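Local structure of cupin 2 conserved barrel domain protein (Desulfovibrio desulfuricans subsp. desulfuricans str. G20, 2Q30) at residues A[46-51]-A[67-72]; A[65-68]-A[74-77]. The protein is of unknown function but has the double-stranded beta-helix fold of the RmlC-like cupins, a family that includes many metal-binding enzymes and sugar-modifying proteins. One frame throughout, in Å; residues are numbered along the deposited sequence.

How the interactions relate
Both interactions lie in one four-stranded antiparallel sheet of the cupin barrel, their centres about 10 Å apart. Interaction 2 pairs strand 66-69 with the outermost strand 75-78, while interaction 1 reaches from the other outermost strand, 45-49, across the beginning of 92-96 to the C-terminal end of strand 66-69 and the turn after it. They share Glu-67 and Phe-68, and Val-69 joins them: its CG1 lies 3.9 Å from Ala-74 O and its CG2 4.0 Å from Val-75 CG1. Val-48, Val-69 and Val-75 thus form an apolar row. His-49 and His-51 of segment 46-51 match the cupin histidine pattern but do not touch 67-72; interaction 2 lies further across the sheet, at its 75-78 edge.

Interaction 1. Residues A[46-51]-A[67-72]; sequences LPVHSH and EFVGDG
Val-48 and Gly-70 mark the closest approach of the two backbones, 6.2 Å between their CA atoms, and no hydrogen bond joins the segments because strand 92-96 lies between 45-49 and 66-69 in the sheet. The gap is bridged by the Val-48 side chain, which meets Val-69 and the carbonyl of Gly-70. Val-48 CG2 meets Val-69 CG1 at 3.3 Å, tighter than usual van der Waals contact, so the exact placing of the two methyls is somewhat doubtful. Val-48 carries CG1 opposite its backbone N (chi1 171°), which turns this methyl to the carbonyl of Gly-70, 4.0 Å from its O; CG2 approaches the same oxygen at 3.7 Å while resting against Val-69. Pro-91, just ahead of strand 92-96, also touches Val-48.

Strand 45-49 leads into the first cupin motif: His-49 and His-51 match its His-X-His pattern, whose histidines bind a metal in many relatives, although a metal role in this protein is only an inference from them. The side chain of His-49 takes no part in the valine packing. Its ND1 donates to Pro-47 O at 3.0 Å, an almost straight bond (169°) lying in the imidazole plane, which fixes the ring's rotation. His-92 stacks edge-to-face with it.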
ATOM      1  N   LEU A  46       1.974   6.012  16.345  1.00 33.20           N
ATOM      2  CA  LEU A  46       2.629   4.721  16.406  1.00 32.76           C
ATOM      3  C   LEU A  46       4.029   5.204  16.757  1.00 33.45           C
ATOM      4  O   LEU A  46       4.658   5.885  15.927  1.00 31.95           O
ATOM      5  CB  LEU A  46       2.623   4.026  15.056  1.00 33.66           C
ATOM      6  CG  LEU A  46       3.472   2.779  14.864  1.00 34.04           C
ATOM      7  CD1 LEU A  46       3.110   1.696  15.888  1.00 32.48           C
ATOM      8  CD2 LEU A  46       3.258   2.310  13.448  1.00 33.62           C
ATOM      9  N   PRO A  47       4.511   4.918  17.980  1.00 31.93           N
ATOM     10  CA  PRO A  47       5.808   5.417  18.360  1.00 32.14           C
ATOM     11  C   PRO A  47       6.951   4.912  17.483  1.00 30.91           C
ATOM     12  O   PRO A  47       6.871   3.826  16.905  1.00 31.07           O
ATOM     13  CB  PRO A  47       5.974   4.898  19.795  1.00 32.85           C
ATOM     14  CG  PRO A  47       4.636   4.652  20.249  1.00 34.84           C
ATOM     15  CD  PRO A  47       3.912   4.148  19.084  1.00 33.52           C
ATOM     16  N   VAL A  48       7.999   5.711  17.404  1.00 30.01           N
ATOM     17  CA  VAL A  48       9.167   5.337  16.625  1.00 30.51           C
ATOM     18  C   VAL A  48       9.739   4.008  17.159  1.00 30.88           C
ATOM     19  O   VAL A  48       9.851   3.796  18.380  1.00 30.36           O
ATOM     20  CB  VAL A  48      10.194   6.490  16.526  1.00 31.93           C
ATOM     21  CG1 VAL A  48      11.495   6.028  15.904  1.00 31.66           C
ATOM     22  CG2 VAL A  48       9.581   7.628  15.702  1.00 30.26           C
ATOM     23  N   HIS A  49       9.981   3.081  16.238  1.00 30.61           N
ATOM     24  CA  HIS A  49      10.574   1.802  16.585  1.00 30.42           C
ATOM     25  C   HIS A  49      11.264   1.198  15.371  1.00 29.92           C
ATOM     26  O   HIS A  49      11.154   1.691  14.238  1.00 29.06           O
ATOM     27  CB  HIS A  49       9.478   0.835  17.076  1.00 30.69           C
ATOM     28  CG  HIS A  49       8.540   0.395  15.995  1.00 31.54           C
ATOM     29  ND1 HIS A  49       7.506   1.181  15.526  1.00 35.15           N
ATOM     30  CD2 HIS A  49       8.496  -0.749  15.276  1.00 32.92           C
ATOM     31  CE1 HIS A  49       6.871   0.536  14.567  1.00 36.39           C
ATOM     32  NE2 HIS A  49       7.460  -0.633  14.389  1.00 34.62           N
ATOM     33  N   SER A  50      11.944   0.097  15.638  1.00 29.32           N
ATOM     34  CA  SER A  50      12.577  -0.723  14.609  1.00 30.86           C
ATOM     35  C   SER A  50      12.717  -2.133  15.140  1.00 31.06           C
ATOM     36  O   SER A  50      12.568  -2.344  16.344  1.00 31.54           O
ATOM     37  CB  SER A  50      13.956  -0.163  14.242  1.00 31.53           C
ATOM     38  OG  SER A  50      14.748   0.089  15.382  1.00 33.28           O
ATOM     39  N   HIS A  51      12.946  -3.086  14.238  1.00 31.14           N
ATOM     40  CA  HIS A  51      13.291  -4.486  14.600  1.00 31.89           C
ATOM     41  C   HIS A  51      14.666  -4.693  14.002  1.00 31.80           C
ATOM     42  O   HIS A  51      14.851  -4.485  12.802  1.00 33.46           O
ATOM     43  CB  HIS A  51      12.310  -5.512  14.027  1.00 31.77           C
ATOM     44  CG  HIS A  51      10.956  -5.456  14.648  1.00 33.99           C
ATOM     45  ND1 HIS A  51       9.911  -4.745  14.098  1.00 39.31           N
ATOM     46  CD2 HIS A  51      10.487  -5.994  15.800  1.00 37.42           C
ATOM     47  CE1 HIS A  51       8.853  -4.851  14.883  1.00 37.32           C
ATOM     48  NE2 HIS A  51       9.174  -5.606  15.920  1.00 36.27           N
ATOM     49  N   GLU A  67       2.319  12.418   9.700  1.00 28.27           N
ATOM     50  CA  GLU A  67       3.762  12.531   9.549  1.00 29.99           C
ATOM     51  C   GLU A  67       4.410  11.177   9.711  1.00 30.18           C
ATOM     52  O   GLU A  67       3.978  10.385  10.571  1.00 31.88           O
ATOM     53  CB  GLU A  67       4.322  13.419  10.661  1.00 30.43           C
ATOM     54  CG  GLU A  67       3.793  14.790  10.619  1.00 36.13           C
ATOM     55  CD  GLU A  67       4.317  15.669  11.714  1.00 33.88           C
ATOM     56  OE1 GLU A  67       4.277  15.256  12.889  1.00 40.67           O
ATOM     57  OE2 GLU A  67       4.705  16.793  11.400  1.00 42.38           O
ATOM     58  N   PHE A  68       5.428  10.904   8.891  1.00 28.39           N
ATOM     59  CA  PHE A  68       6.287   9.741   9.088  1.00 29.23           C
ATOM     60  C   PHE A  68       7.346  10.240  10.032  1.00 30.60           C
ATOM     61  O   PHE A  68       8.013  11.233   9.741  1.00 30.33           O
ATOM     62  CB  PHE A  68       6.949   9.292   7.804  1.00 30.17           C
ATOM     63  CG  PHE A  68       5.988   8.861   6.773  1.00 27.32           C
ATOM     64  CD1 PHE A  68       5.124   7.789   7.028  1.00 31.43           C
ATOM     65  CD2 PHE A  68       5.952   9.478   5.535  1.00 30.30           C
ATOM     66  CE1 PHE A  68       4.216   7.361   6.065  1.00 31.58           C
ATOM     67  CE2 PHE A  68       5.068   9.035   4.561  1.00 29.83           C
ATOM     68  CZ  PHE A  68       4.195   7.994   4.831  1.00 29.39           C
ATOM     69  N   VAL A  69       7.534   9.551  11.145  1.00 30.61           N
ATOM     70  CA  VAL A  69       8.484   9.983  12.173  1.00 29.90           C
ATOM     71  C   VAL A  69       9.711   9.050  12.142  1.00 32.59           C
ATOM     72  O   VAL A  69       9.599   7.860  11.812  1.00 30.40           O
ATOM     73  CB  VAL A  69       7.803  10.012  13.558  1.00 31.95           C
ATOM     74  CG1 VAL A  69       8.703  10.655  14.622  1.00 27.18           C
ATOM     75  CG2 VAL A  69       6.502  10.780  13.462  1.00 30.32           C
ATOM     76  N   GLY A  70      10.881   9.606  12.455  1.00 31.47           N
ATOM     77  CA  GLY A  70      12.120   8.835  12.473  1.00 33.99           C
ATOM     78  C   GLY A  70      12.992   9.166  13.653  1.00 34.46           C
ATOM     79  O   GLY A  70      12.519   9.671  14.681  1.00 33.72           O
ATOM     80  N   ASP A  71      14.272   8.854  13.474  1.00 36.13           N
ATOM     81  CA  ASP A  71      15.331   9.091  14.439  1.00 38.69           C
ATOM     82  C   ASP A  71      15.316  10.568  14.889  1.00 38.33           C
ATOM     83  O   ASP A  71      15.243  11.484  14.054  1.00 37.84           O
ATOM     84  CB  ASP A  71      16.677   8.690  13.772  1.00 40.82           C
ATOM     85  CG  ASP A  71      17.897   8.915  14.647  1.00 44.60           C
ATOM     86  OD1 ASP A  71      17.824   8.731  15.881  1.00 49.14           O
ATOM     87  OD2 ASP A  71      18.952   9.240  14.056  1.00 51.46           O
ATOM     88  N   GLY A  72      15.332  10.764  16.208  1.00 38.56           N
ATOM     89  CA  GLY A  72      15.320  12.097  16.832  1.00 37.73           C
ATOM     90  C   GLY A  72      14.009  12.850  16.722  1.00 36.91           C
ATOM     91  O   GLY A  72      13.981  14.071  16.856  1.00 35.49           O
TER

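Interaction 2. Residues A[65-68]-A[74-77]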
ATOM      1  N   GLU A  65      -4.253  12.665   7.093  1.00 31.10           N
ATOM      2  CA  GLU A  65      -2.922  13.262   7.003  1.00 33.93           C
ATOM      3  C   GLU A  65      -2.181  13.062   8.294  1.00 31.80           C
ATOM      4  O   GLU A  65      -2.764  13.104   9.388  1.00 32.08           O
ATOM      5  CB  GLU A  65      -2.957  14.783   6.789  1.00 35.02           C
ATOM      6  CG  GLU A  65      -3.161  15.284   5.362  1.00 45.67           C
ATOM      7  CD  GLU A  65      -2.524  16.693   5.120  1.00 45.71           C
ATOM      8  OE1 GLU A  65      -2.513  17.536   6.063  1.00 64.00           O
ATOM      9  OE2 GLU A  65      -2.038  16.955   3.984  1.00 56.48           O
ATOM     10  N   GLY A  66      -0.871  12.939   8.152  1.00 30.00           N
ATOM     11  CA  GLY A  66      -0.001  12.766   9.284  1.00 28.72           C
ATOM     12  C   GLY A  66       1.442  13.057   8.938  1.00 28.73           C
ATOM     13  O   GLY A  66       1.741  13.864   8.033  1.00 29.39           O
ATOM     14  N   GLU A  67       2.319  12.418   9.700  1.00 28.27           N
ATOM     15  CA  GLU A  67       3.762  12.531   9.549  1.00 29.99           C
ATOM     16  C   GLU A  67       4.410  11.177   9.711  1.00 30.18           C
ATOM     17  O   GLU A  67       3.978  10.385  10.571  1.00 31.88           O
ATOM     18  CB  GLU A  67       4.322  13.419  10.661  1.00 30.43           C
ATOM     19  CG  GLU A  67       3.793  14.790  10.619  1.00 36.13           C
ATOM     20  CD  GLU A  67       4.317  15.669  11.714  1.00 33.88           C
ATOM     21  OE1 GLU A  67       4.277  15.256  12.889  1.00 40.67           O
ATOM     22  OE2 GLU A  67       4.705  16.793  11.400  1.00 42.38           O
ATOM     23  N   PHE A  68       5.428  10.904   8.891  1.00 28.39           N
ATOM     24  CA  PHE A  68       6.287   9.741   9.088  1.00 29.23           C
ATOM     25  C   PHE A  68       7.346  10.240  10.032  1.00 30.60           C
ATOM     26  O   PHE A  68       8.013  11.233   9.741  1.00 30.33           O
ATOM     27  CB  PHE A  68       6.949   9.292   7.804  1.00 30.17           C
ATOM     28  CG  PHE A  68       5.988   8.861   6.773  1.00 27.32           C
ATOM     29  CD1 PHE A  68       5.124   7.789   7.028  1.00 31.43           C
ATOM     30  CD2 PHE A  68       5.952   9.478   5.535  1.00 30.30           C
ATOM     31  CE1 PHE A  68       4.216   7.361   6.065  1.00 31.58           C
ATOM     32  CE2 PHE A  68       5.068   9.035   4.561  1.00 29.83           C
ATOM     33  CZ  PHE A  68       4.195   7.994   4.831  1.00 29.39           C
ATOM     34  N   ALA A  74      12.397  13.265  14.006  1.00 33.57           N
ATOM     35  CA  ALA A  74      12.441  14.012  12.742  1.00 31.43           C
ATOM     36  C   ALA A  74      11.242  13.553  11.917  1.00 31.94           C
ATOM     37  O   ALA A  74      10.928  12.348  11.915  1.00 30.54           O
ATOM     38  CB  ALA A  74      13.742  13.766  12.021  1.00 29.46           C
ATOM     39  N   VAL A  75      10.576  14.485  11.218  1.00 27.87           N
ATOM     40  CA  VAL A  75       9.326  14.136  10.502  1.00 29.38           C
ATOM     41  C   VAL A  75       9.306  14.443   9.011  1.00 27.82           C
ATOM     42  O   VAL A  75       9.942  15.391   8.563  1.00 25.39           O
ATOM     43  CB  VAL A  75       8.081  14.813  11.155  1.00 28.88           C
ATOM     44  CG1 VAL A  75       7.935  14.362  12.612  1.00 30.14           C
ATOM     45  CG2 VAL A  75       8.163  16.335  11.060  1.00 28.71           C
ATOM     46  N   ILE A  76       8.567  13.606   8.279  1.00 27.48           N
ATOM     47  CA  ILE A  76       8.325  13.751   6.855  1.00 29.90           C
ATOM     48  C   ILE A  76       6.799  13.861   6.740  1.00 30.38           C
ATOM     49  O   ILE A  76       6.098  12.978   7.253  1.00 30.89           O
ATOM     50  CB  ILE A  76       8.785  12.536   6.045  1.00 31.11           C
ATOM     51  CG1 ILE A  76      10.303  12.330   6.192  1.00 34.22           C
ATOM     52  CG2 ILE A  76       8.392  12.707   4.577  1.00 32.38           C
ATOM     53  CD1 ILE A  76      10.852  11.073   5.450  1.00 32.31           C
ATOM     54  N   PRO A  77       6.278  14.924   6.095  1.00 30.10           N
ATOM     55  CA  PRO A  77       4.827  15.010   5.952  1.00 31.60           C
ATOM     56  C   PRO A  77       4.280  13.785   5.239  1.00 31.08           C
ATOM     57  O   PRO A  77       4.903  13.286   4.313  1.00 32.22           O
ATOM     58  CB  PRO A  77       4.625  16.281   5.124  1.00 30.44           C
ATOM     59  CG  PRO A  77       5.806  17.118   5.445  1.00 32.97           C
ATOM     60  CD  PRO A  77       6.936  16.134   5.545  1.00 33.37           C
TER
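Phe-68 and Ile-76 are joined by two reciprocal backbone hydrogen bonds, both fairly straight, from Phe-68 N to Ile-76 O (2.7 Å) and from Ile-76 N to Phe-68 O (2.8 Å). They make this an antiparallel hydrogen-bonded pair within the beta hairpin of strands 66-69 and 75-78. Each acceptor also receives a CA-H...O contact: Glu-67 CA approaches Ile-76 O, and Val-75 CA lies 3.3 Å from Phe-68 O. Next along the strands, Glu-67 and Pro-77 form a non-hydrogen-bonded pair, CA atoms 4.5 Å apart, where the proline's missing N-H costs the hairpin no bond. The short strand segments are strongly twisted, at 132° between their directions.

Glu-67 reaches diagonally to Val-75 rather than to its paired proline. With CG opposite the carbonyl carbon (chi1 -62°) and the chain extended beyond it, the carboxylate end lies against the valine: OE2 is 3.5 Å from Val-75 CG2, and CD is 3.9 Å from Val-75 CB. Arg-95 on strand 92-96 adds a long, weak ion pair to OE1.

Phe-68 and Ile-76 share the other face of the hairpin, their CB atoms 4.1 Å apart. The phenyl ring packs between the sheets on Ile-59, Val-61, Ala-82 and Leu-84. Ser-8 of the second subunit packs on both Phe-68 and Ile-76, so this face also belongs to the dimer contact.

The chemistry is thus divided by face. Backbone polar groups hold the register, the Phe-68 side ties the hairpin to the barrel interior and the partner subunit, and the Glu-67 side places a carboxylate over valine methyls, where Arg-95 may temper its charge.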